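70 kDa protein (Xanthomonas sp., PDB 4B2N) cleaves the polyisoprene chains of natural rubber with dioxygen, acting processively as a dioxygenase that carries two covalently bound c-type hemes. Local coordinates at residues Q123-L127 and G545-N550; Y367-W373 and N387-A391; Y452-S456 and S488-N493. One frame throughout, in Å; residues are numbered along the deposited sequence.

Interaction 1: residues Q123-L127 and G545-N550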
loop_
_atom_site.group_PDB
_atom_site.type_symbol
_atom_site.label_atom_id
_atom_site.label_comp_id
_atom_site.label_asym_id
_atom_site.label_seq_id
_atom_site.Cartn_x
_atom_site.Cartn_y
_atom_site.Cartn_z
ATOM N N GLN A 123 -19.089 6.917 20.867
ATOM C CA GLN A 123 -19.423 7.018 19.458
ATOM C C GLN A 123 -19.887 5.701 18.867
ATOM O O GLN A 123 -20.487 5.647 17.787
ATOM C CB GLN A 123 -18.201 7.557 18.631
ATOM C CG GLN A 123 -18.089 9.100 18.751
ATOM C CD GLN A 123 -17.775 9.558 20.158
ATOM O OE1 GLN A 123 -16.887 8.994 20.870
ATOM N NE2 GLN A 123 -18.538 10.566 20.614
ATOM N N TRP A 124 -19.578 4.601 19.536
ATOM C CA TRP A 124 -20.115 3.298 19.053
ATOM C C TRP A 124 -21.532 3.108 19.573
ATOM O O TRP A 124 -22.173 2.128 19.234
ATOM C CB TRP A 124 -19.341 2.158 19.666
ATOM C CG TRP A 124 -17.848 2.161 19.460
ATOM C CD1 TRP A 124 -17.111 2.902 18.541
ATOM C CD2 TRP A 124 -16.883 1.397 20.210
ATOM N NE1 TRP A 124 -15.792 2.677 18.670
ATOM C CE2 TRP A 124 -15.572 1.743 19.647
ATOM C CE3 TRP A 124 -16.961 0.478 21.245
ATOM C CZ2 TRP A 124 -14.387 1.177 20.116
ATOM C CZ3 TRP A 124 -15.755 -0.048 21.759
ATOM C CH2 TRP A 124 -14.503 0.257 21.174
ATOM N N GLY A 125 -21.988 3.981 20.480
ATOM C CA GLY A 125 -23.335 3.830 21.070
ATOM C C GLY A 125 -23.339 3.111 22.427
ATOM O O GLY A 125 -24.418 2.761 22.901
ATOM N N TYR A 126 -22.185 2.982 23.103
ATOM C CA TYR A 126 -22.138 2.353 24.426
ATOM C C TYR A 126 -22.240 3.527 25.413
ATOM O O TYR A 126 -21.882 4.674 25.060
ATOM C CB TYR A 126 -20.832 1.598 24.667
ATOM C CG TYR A 126 -20.663 0.339 23.821
ATOM C CD1 TYR A 126 -21.746 -0.224 23.074
ATOM C CD2 TYR A 126 -19.479 -0.307 23.811
ATOM C CE1 TYR A 126 -21.580 -1.426 22.302
ATOM C CE2 TYR A 126 -19.277 -1.474 23.063
ATOM C CZ TYR A 126 -20.336 -2.031 22.348
ATOM O OH TYR A 126 -20.105 -3.176 21.627
ATOM N N LEU A 127 -22.692 3.243 26.624
ATOM C CA LEU A 127 -22.801 4.341 27.575
ATOM C C LEU A 127 -21.619 4.355 28.537
ATOM O O LEU A 127 -21.253 5.423 28.997
ATOM C CB LEU A 127 -24.086 4.246 28.399
ATOM C CG LEU A 127 -25.370 4.406 27.580
ATOM C CD1 LEU A 127 -26.596 3.983 28.409
ATOM C CD2 LEU A 127 -25.549 5.855 27.137
ATOM N N GLY A 545 -18.393 -7.835 20.948
ATOM C CA GLY A 545 -17.860 -7.637 22.283
ATOM C C GLY A 545 -19.011 -7.308 23.258
ATOM O O GLY A 545 -20.182 -7.388 22.909
ATOM N N ILE A 546 -18.656 -6.988 24.500
ATOM C CA ILE A 546 -19.630 -6.523 25.543
ATOM C C ILE A 546 -20.319 -5.267 25.110
ATOM O O ILE A 546 -19.677 -4.225 24.823
ATOM C CB ILE A 546 -18.946 -6.288 26.863
ATOM C CG1 ILE A 546 -18.468 -7.657 27.380
ATOM C CG2 ILE A 546 -19.910 -5.651 27.879
ATOM C CD1 ILE A 546 -17.484 -7.505 28.507
ATOM N N GLY A 547 -21.642 -5.321 25.099
ATOM C CA GLY A 547 -22.434 -4.277 24.422
ATOM C C GLY A 547 -23.106 -4.821 23.150
ATOM O O GLY A 547 -24.031 -4.179 22.576
ATOM N N GLY A 548 -22.633 -5.963 22.670
ATOM C CA GLY A 548 -23.328 -6.578 21.545
ATOM C C GLY A 548 -22.947 -6.098 20.161
ATOM O O GLY A 548 -23.581 -6.489 19.188
ATOM N N LYS A 549 -21.937 -5.218 20.065
ATOM C CA LYS A 549 -21.452 -4.785 18.775
ATOM C C LYS A 549 -19.959 -5.106 18.612
ATOM O O LYS A 549 -19.350 -5.705 19.487
ATOM C CB LYS A 549 -21.684 -3.275 18.580
ATOM C CG LYS A 549 -23.115 -2.823 18.918
ATOM C CD LYS A 549 -23.289 -1.347 18.586
ATOM C CE LYS A 549 -24.618 -0.804 19.143
ATOM N NZ LYS A 549 -24.687 0.649 18.822
ATOM N N ASN A 550 -19.404 -4.709 17.478
ATOM C CA ASN A 550 -17.955 -4.886 17.161
ATOM C C ASN A 550 -17.477 -6.300 16.982
ATOM O O ASN A 550 -16.380 -6.660 17.419
ATOM C CB ASN A 550 -17.105 -4.147 18.185
ATOM C CG ASN A 550 -17.460 -2.644 18.193
ATOM O OD1 ASN A 550 -17.766 -2.113 17.155
ATOM N ND2 ASN A 550 -17.428 -2.012 19.318
#

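Interaction 2: residues Y367-W373 and N387-A391. With HEC (heme c), chain D.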
loop_
_atom_site.group_PDB
_atom_site.type_symbol
_atom_site.label_atom_id
_atom_site.label_comp_id
_atom_site.label_asym_id
_atom_site.label_seq_id
_atom_site.Cartn_x
_atom_site.Cartn_y
_atom_site.Cartn_z
ATOM N N TYR A 367 5.514 -23.111 -12.943
ATOM C CA TYR A 367 5.680 -21.649 -12.701
ATOM C C TYR A 367 6.590 -21.023 -13.793
ATOM O O TYR A 367 6.233 -20.019 -14.440
ATOM C CB TYR A 367 6.218 -21.398 -11.270
ATOM C CG TYR A 367 6.440 -19.887 -11.047
ATOM C CD1 TYR A 367 7.564 -19.274 -11.514
ATOM C CD2 TYR A 367 5.493 -19.107 -10.409
ATOM C CE1 TYR A 367 7.748 -17.899 -11.389
ATOM C CE2 TYR A 367 5.672 -17.753 -10.283
ATOM C CZ TYR A 367 6.776 -17.162 -10.765
ATOM O OH TYR A 367 6.918 -15.808 -10.634
ATOM N N HIS A 368 7.754 -21.632 -14.006
ATOM C CA HIS A 368 8.784 -21.065 -14.878
ATOM C C HIS A 368 8.659 -21.481 -16.346
ATOM O O HIS A 368 9.209 -20.822 -17.250
ATOM C CB HIS A 368 10.131 -21.502 -14.340
ATOM C CG HIS A 368 10.486 -20.877 -13.029
ATOM N ND1 HIS A 368 10.129 -21.431 -11.819
ATOM C CD2 HIS A 368 11.140 -19.679 -12.755
ATOM C CE1 HIS A 368 10.593 -20.620 -10.833
ATOM N NE2 HIS A 368 11.224 -19.568 -11.408
ATOM N N GLU A 369 7.885 -22.527 -16.635
ATOM C CA GLU A 369 7.962 -23.042 -17.995
ATOM C C GLU A 369 6.670 -23.207 -18.734
ATOM O O GLU A 369 6.704 -23.287 -19.963
ATOM C CB GLU A 369 8.746 -24.386 -18.039
ATOM C CG GLU A 369 10.181 -24.265 -17.505
ATOM C CD GLU A 369 10.960 -25.570 -17.508
ATOM O OE1 GLU A 369 10.592 -26.502 -18.251
ATOM O OE2 GLU A 369 11.956 -25.677 -16.781
ATOM N N ARG A 370 5.544 -23.278 -18.021
ATOM C CA ARG A 370 4.274 -23.594 -18.699
ATOM C C ARG A 370 3.752 -22.342 -19.400
ATOM O O ARG A 370 3.531 -21.314 -18.765
ATOM C CB ARG A 370 3.237 -24.156 -17.716
ATOM C CG ARG A 370 2.247 -25.179 -18.324
ATOM C CD ARG A 370 1.174 -24.575 -19.204
ATOM N NE ARG A 370 -0.142 -25.217 -18.996
ATOM C CZ ARG A 370 -1.263 -24.814 -19.599
ATOM N NH1 ARG A 370 -1.219 -23.811 -20.474
ATOM N NH2 ARG A 370 -2.429 -25.422 -19.354
ATOM N N ASP A 371 3.579 -22.418 -20.716
ATOM C CA ASP A 371 3.060 -21.285 -21.460
ATOM C C ASP A 371 1.555 -21.253 -21.276
ATOM O O ASP A 371 0.873 -22.192 -21.643
ATOM C CB ASP A 371 3.417 -21.404 -22.935
ATOM C CG ASP A 371 2.952 -20.194 -23.783
ATOM O OD1 ASP A 371 2.125 -19.293 -23.352
ATOM O OD2 ASP A 371 3.438 -20.157 -24.931
ATOM N N LEU A 372 1.020 -20.164 -20.725
ATOM C CA LEU A 372 -0.421 -20.117 -20.485
ATOM C C LEU A 372 -1.239 -19.990 -21.746
ATOM O O LEU A 372 -2.448 -20.287 -21.748
ATOM C CB LEU A 372 -0.811 -19.036 -19.422
ATOM C CG LEU A 372 -0.242 -19.354 -18.025
ATOM C CD1 LEU A 372 -0.471 -18.167 -17.099
ATOM C CD2 LEU A 372 -0.767 -20.635 -17.396
ATOM N N TRP A 373 -0.559 -19.550 -22.809
ATOM C CA TRP A 373 -1.106 -19.426 -24.153
ATOM C C TRP A 373 -0.774 -20.623 -25.010
ATOM O O TRP A 373 -1.016 -20.582 -26.202
ATOM C CB TRP A 373 -0.533 -18.185 -24.832
ATOM C CG TRP A 373 -1.075 -16.895 -24.303
ATOM C CD1 TRP A 373 -2.089 -16.099 -24.855
ATOM C CD2 TRP A 373 -0.662 -16.202 -23.065
ATOM N NE1 TRP A 373 -2.296 -14.979 -24.085
ATOM C CE2 TRP A 373 -1.485 -14.992 -22.983
ATOM C CE3 TRP A 373 0.287 -16.453 -22.066
ATOM C CZ2 TRP A 373 -1.362 -14.079 -21.928
ATOM C CZ3 TRP A 373 0.391 -15.538 -20.988
ATOM C CH2 TRP A 373 -0.416 -14.382 -20.925
ATOM N N ASN A 387 7.830 -16.086 -22.290
ATOM C CA ASN A 387 7.435 -17.491 -22.500
ATOM C C ASN A 387 6.023 -17.857 -21.978
ATOM O O ASN A 387 5.650 -19.040 -21.889
ATOM C CB ASN A 387 8.547 -18.446 -21.968
ATOM C CG ASN A 387 8.414 -18.756 -20.491
ATOM O OD1 ASN A 387 8.841 -19.809 -20.027
ATOM N ND2 ASN A 387 7.865 -17.826 -19.738
ATOM N N GLY A 388 5.218 -16.839 -21.654
ATOM C CA GLY A 388 3.819 -17.052 -21.284
ATOM C C GLY A 388 3.625 -17.671 -19.899
ATOM O O GLY A 388 2.464 -18.057 -19.523
ATOM N N SER A 389 4.738 -17.818 -19.164
ATOM C CA SER A 389 4.658 -18.445 -17.834
ATOM C C SER A 389 4.441 -17.417 -16.733
ATOM O O SER A 389 4.536 -16.205 -16.986
ATOM C CB SER A 389 5.933 -19.208 -17.533
ATOM O OG SER A 389 6.995 -18.300 -17.318
ATOM N N CYS A 390 4.112 -17.885 -15.520
ATOM C CA CYS A 390 4.039 -16.945 -14.348
ATOM C C CYS A 390 5.284 -16.101 -14.262
ATOM O O CYS A 390 5.236 -14.884 -14.003
ATOM C CB CYS A 390 4.027 -17.748 -13.070
ATOM S SG CYS A 390 2.808 -19.073 -12.992
ATOM N N ALA A 391 6.402 -16.780 -14.481
ATOM C CA ALA A 391 7.727 -16.150 -14.450
ATOM C C ALA A 391 7.901 -15.006 -15.420
ATOM O O ALA A 391 8.588 -14.060 -15.083
ATOM C CB ALA A 391 8.809 -17.182 -14.642
HETATM FE FE HEC D . -0.136 -13.052 -11.903
HETATM C CHA HEC D . -1.509 -10.776 -9.695
HETATM C CHB HEC D . 0.093 -15.523 -9.341
HETATM C CHC HEC D . 0.739 -15.469 -14.154
HETATM C CHD HEC D . 0.679 -10.521 -14.043
HETATM N NA HEC D . -0.504 -13.084 -9.913
HETATM C C1A HEC D . -1.223 -12.099 -9.191
HETATM C C2A HEC D . -1.504 -12.535 -7.825
HETATM C C3A HEC D . -1.022 -13.924 -7.722
HETATM C C4A HEC D . -0.490 -14.243 -9.031
HETATM C CMA HEC D . -1.075 -14.788 -6.481
HETATM C CAA HEC D . -2.069 -11.704 -6.676
HETATM C CBA HEC D . -0.778 -10.967 -6.164
HETATM C CGA HEC D . -1.145 -9.876 -5.146
HETATM O O1A HEC D . -2.370 -9.636 -4.988
HETATM O O2A HEC D . -0.289 -9.242 -4.427
HETATM N NB HEC D . 0.319 -15.156 -11.731
HETATM C C1B HEC D . 0.383 -15.987 -10.691
HETATM C C2B HEC D . 0.748 -17.375 -10.989
HETATM C C3B HEC D . 0.918 -17.349 -12.454
HETATM C C4B HEC D . 0.638 -15.962 -12.787
HETATM C CMB HEC D . 0.903 -18.505 -9.997
HETATM C CAB HEC D . 1.252 -18.490 -13.391
HETATM C CBB HEC D . 0.248 -19.459 -13.483
HETATM N NC HEC D . 0.690 -13.016 -13.660
HETATM C C1C HEC D . 0.853 -14.101 -14.567
HETATM C C2C HEC D . 1.196 -13.719 -15.931
HETATM C C3C HEC D . 1.189 -12.278 -15.892
HETATM C C4C HEC D . 0.783 -11.881 -14.514
HETATM C CMC HEC D . 1.494 -14.623 -17.118
HETATM C CAC HEC D . 1.471 -11.401 -17.075
HETATM C CBC HEC D . 0.859 -11.493 -18.271
HETATM N ND HEC D . -0.289 -11.077 -11.843
HETATM C C1D HEC D . -0.001 -10.183 -12.782
HETATM C C2D HEC D . -0.319 -8.785 -12.523
HETATM C C3D HEC D . -0.983 -8.849 -11.242
HETATM C C4D HEC D . -0.936 -10.276 -10.935
HETATM C CMD HEC D . -0.055 -7.577 -13.385
HETATM C CAD HEC D . -1.546 -7.694 -10.447
HETATM C CBD HEC D . -3.045 -7.679 -10.787
HETATM C CGD HEC D . -3.797 -6.602 -10.041
HETATM O O1D HEC D . -4.501 -5.771 -10.630
HETATM O O2D HEC D . -3.625 -6.596 -8.840
HETATM O O HOH W 1 6.872 -21.601 -22.167
HETATM O O HOH W 2 3.264 -20.720 -16.044
#

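Interaction 3: residues Y452-S456 and S488-N493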
loop_
_atom_site.group_PDB
_atom_site.type_symbol
_atom_site.label_atom_id
_atom_site.label_comp_id
_atom_site.label_asym_id
_atom_site.label_seq_id
_atom_site.Cartn_x
_atom_site.Cartn_y
_atom_site.Cartn_z
ATOM N N TYR A 452 11.293 15.385 -7.185
ATOM C CA TYR A 452 12.689 15.765 -6.857
ATOM C C TYR A 452 13.266 16.758 -7.886
ATOM O O TYR A 452 14.359 16.508 -8.501
ATOM C CB TYR A 452 13.622 14.528 -6.853
ATOM C CG TYR A 452 13.444 13.526 -5.764
ATOM C CD1 TYR A 452 12.302 12.698 -5.708
ATOM C CD2 TYR A 452 14.430 13.372 -4.792
ATOM C CE1 TYR A 452 12.177 11.705 -4.730
ATOM C CE2 TYR A 452 14.335 12.360 -3.798
ATOM C CZ TYR A 452 13.208 11.555 -3.784
ATOM O OH TYR A 452 13.111 10.631 -2.796
ATOM N N ASN A 453 12.492 17.777 -8.196
ATOM C CA ASN A 453 12.944 18.824 -9.114
ATOM C C ASN A 453 14.098 19.604 -8.518
ATOM O O ASN A 453 14.704 20.372 -9.198
ATOM C CB ASN A 453 11.791 19.715 -9.682
ATOM C CG ASN A 453 11.376 20.863 -8.758
ATOM O OD1 ASN A 453 11.510 20.768 -7.521
ATOM N ND2 ASN A 453 10.814 21.932 -9.341
ATOM N N ASN A 454 14.444 19.363 -7.264
ATOM C CA ASN A 454 15.677 19.967 -6.750
ATOM C C ASN A 454 16.929 19.377 -7.426
ATOM O O ASN A 454 18.014 19.957 -7.305
ATOM C CB ASN A 454 15.768 19.859 -5.236
ATOM C CG ASN A 454 15.833 18.418 -4.762
ATOM O OD1 ASN A 454 16.682 18.081 -3.924
ATOM N ND2 ASN A 454 14.950 17.561 -5.286
ATOM N N LEU A 455 16.785 18.272 -8.155
ATOM C CA LEU A 455 17.888 17.686 -8.886
ATOM C C LEU A 455 18.032 18.239 -10.322
ATOM O O LEU A 455 18.897 17.785 -11.103
ATOM C CB LEU A 455 17.732 16.158 -8.947
ATOM C CG LEU A 455 17.466 15.519 -7.604
ATOM C CD1 LEU A 455 17.345 14.028 -7.840
ATOM C CD2 LEU A 455 18.606 15.846 -6.612
ATOM N N SER A 456 17.155 19.165 -10.688
ATOM C CA SER A 456 17.276 19.828 -11.986
ATOM C C SER A 456 18.503 20.716 -12.013
ATOM O O SER A 456 18.827 21.306 -10.987
ATOM C CB SER A 456 16.089 20.771 -12.168
ATOM O OG SER A 456 16.238 21.504 -13.379
ATOM N N SER A 488 8.390 25.844 -13.681
ATOM C CA SER A 488 9.193 25.150 -12.642
ATOM C C SER A 488 10.058 24.066 -13.267
ATOM O O SER A 488 9.624 23.348 -14.181
ATOM C CB SER A 488 8.281 24.487 -11.629
ATOM O OG SER A 488 7.355 25.403 -11.055
ATOM N N PRO A 489 11.274 23.895 -12.774
ATOM C CA PRO A 489 11.999 22.816 -13.475
ATOM C C PRO A 489 11.391 21.409 -13.216
ATOM O O PRO A 489 10.727 21.169 -12.170
ATOM C CB PRO A 489 13.399 22.913 -12.922
ATOM C CG PRO A 489 13.300 23.716 -11.639
ATOM C CD PRO A 489 12.023 24.514 -11.675
ATOM N N LEU A 490 11.635 20.530 -14.164
ATOM C CA LEU A 490 11.230 19.137 -14.047
ATOM C C LEU A 490 12.248 18.329 -13.240
ATOM O O LEU A 490 13.438 18.569 -13.328
ATOM C CB LEU A 490 11.071 18.493 -15.375
ATOM C CG LEU A 490 10.150 19.230 -16.344
ATOM C CD1 LEU A 490 9.899 18.283 -17.484
ATOM C CD2 LEU A 490 8.824 19.624 -15.749
ATOM N N GLY A 491 11.777 17.346 -12.477
ATOM C CA GLY A 491 12.722 16.437 -11.809
ATOM C C GLY A 491 12.759 15.060 -12.441
ATOM O O GLY A 491 11.912 14.764 -13.322
ATOM N N PRO A 492 13.652 14.187 -11.951
ATOM C CA PRO A 492 13.830 12.858 -12.572
ATOM C C PRO A 492 12.807 11.841 -12.037
ATOM O O PRO A 492 12.611 10.828 -12.704
ATOM C CB PRO A 492 15.274 12.521 -12.227
ATOM C CG PRO A 492 15.481 13.196 -10.883
ATOM C CD PRO A 492 14.735 14.473 -11.004
ATOM N N ASN A 493 12.141 12.131 -10.914
ATOM C CA ASN A 493 11.190 11.189 -10.256
ATOM C C ASN A 493 9.809 11.375 -10.819
ATOM O O ASN A 493 8.822 11.714 -10.140
ATOM C CB ASN A 493 11.191 11.311 -8.715
ATOM C CG ASN A 493 10.323 10.251 -8.043
ATOM O OD1 ASN A 493 10.326 9.056 -8.440
ATOM N ND2 ASN A 493 9.491 10.689 -7.079
HETATM O O HOH W 3 15.086 19.888 -14.893
#

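Interaction 1: residues Q123-L127 and G545-N550
The Tyr126 ring reaches across the type II beta turn Gly545-Gly548, with CE1 3.7 Å from CA of Gly547 and CE2 3.3 Å from O of Ile546. The turn is closed by the hydrogen bond from Gly548 N to Gly545 O, 2.8 Å, and a second hydrogen bond from Gly545 N to Lys549 O, 2.8 Å, draws the loop together. Gly547, at positive phi, has no room for a CB, which would run into CZ of Tyr126. Beyond the turn, Lys549 N donates to Tyr126 OH at 3.2 Å, a hydroxyl also hydrogen-bonded to Gln136 of helix 133-141. This is loop-to-loop packing, away from the hemes. Asn550 lays ND2 over one face of the Trp124 indole, 3.2 Å from CE3, while its OD1 is held by Arg140; Trp124 NE1 hydrogen-bonds to Tyr141. The Lys549 side chain, extended beyond CB, ends in a salt bridge with Asp620 and in a hydrogen bond from NZ to the backbone O of Trp124, 2.9 Å.

Interaction 2: residues Y367-W373 and N387-A391
This is a mainly backbone contact between the C-terminal end of helix 357-369, with the loop that follows it, and the segment that starts a heme-attachment site. Two main-chain hydrogen bonds fix it: Ala391 N to Tyr367 O, 3.2 Å, and Leu372 N to Gly388 O, 2.8 Å. Between them, water 2 links Arg370 O (2.8 Å) to Cys390 N (3.0 Å), and Ser389 OG, which also caps a backbone N where helix 391-394 begins, gives a weak hydrogen bond to His368 O at 3.4 Å. Farther out, water 1 spans Glu369 O (2.8 Å) and Asn387 O (2.9 Å). Gly388 sits so tightly against Asp371 that a CB would collide with its OD1, which is engaged in an Asx turn with Trp373 N at 2.8 Å. The other carboxylate oxygen of Asp371 meets Lys383 in a salt bridge. At the heme end, Cys390 CB lies over the face of the Tyr367 ring, 3.5 Å from its centroid, a CH-pi contact, and SG adds an oblique sulfur-aromatic one. Tyr367 OH hydrogen-bonds to Gly395 O, so the ring is anchored beside His394. Leu372 CD1 lies 3.9 Å from CBB of the heme. The thioether from Cys390 SG to heme CAB, with Cys393 as the second attachment and His394 as axial ligand, makes this the CXXCH motif of c-type cytochromes.

Interaction 3: residues Y452-S456 and S488-N493
Ser488-Asn493 is an extended loop with two prolines laid against a short 3-10 turn, residues 453-455, in a buried loop-to-loop contact. Ser488 barely touches it. Pro489 is the first firm anchor: its carbonyl O accepts from ND2 of Asn453 at 2.9 Å, and its ring CB lies 3.2 Å from OG of Ser456. Leu490 turns its side chain away, but its O is bridged by water 3 (2.6 Å) to Ser456 OG (2.5 Å from the water), a hydroxyl that also hydrogen-bonds to Ser458 N. At Gly491 the two backbones come closest, CA to CA of Asn453 being 3.6 Å. A CB here would point toward the other segment and clash with Asn453 N and Tyr452 C, at the start of the 3-10 turn, so this close crossing depends on the missing side chain. Pro492 then packs its CG 3.7 Å from CD1 of Leu455 and its CD 3.2 Å from O of Tyr452, the same carbonyl that accepts Leu455 N in the 3-10 turn. Asn493 ends the run on the heme-1 side, about 8 Å from Phe301 between side chains. Its ND2 hydrogen-bonds to Trp450 O, and the Tyr452 ring beside it stacks on His312 and hydrogen-bonds through OH to Val311 N. The two side chains meet where CB of Asn493 lies 3.5 Å from CD1 of Tyr452.

In the fold
From the N terminus, the chain first passes 123-127, whose partner in interaction 1 comes only at 545-550, so this contact closes a loop of 417 intervening residues. Both other contacts are nested inside it. Interaction 2 closes a short excursion of 13 residues between helix 357-369 and helix 391-394, at the second heme site. Interaction 3 follows in series, its two segments flanking helix 467-481 and lying nearer the first heme. Interactions 2 and 3 have centres about 40 Å apart; each is centred about 51 Å from interaction 1, which lies on the opposite side of the chain's centre and ties 123-127 to the loop before strand 560-561. None of the three touches another.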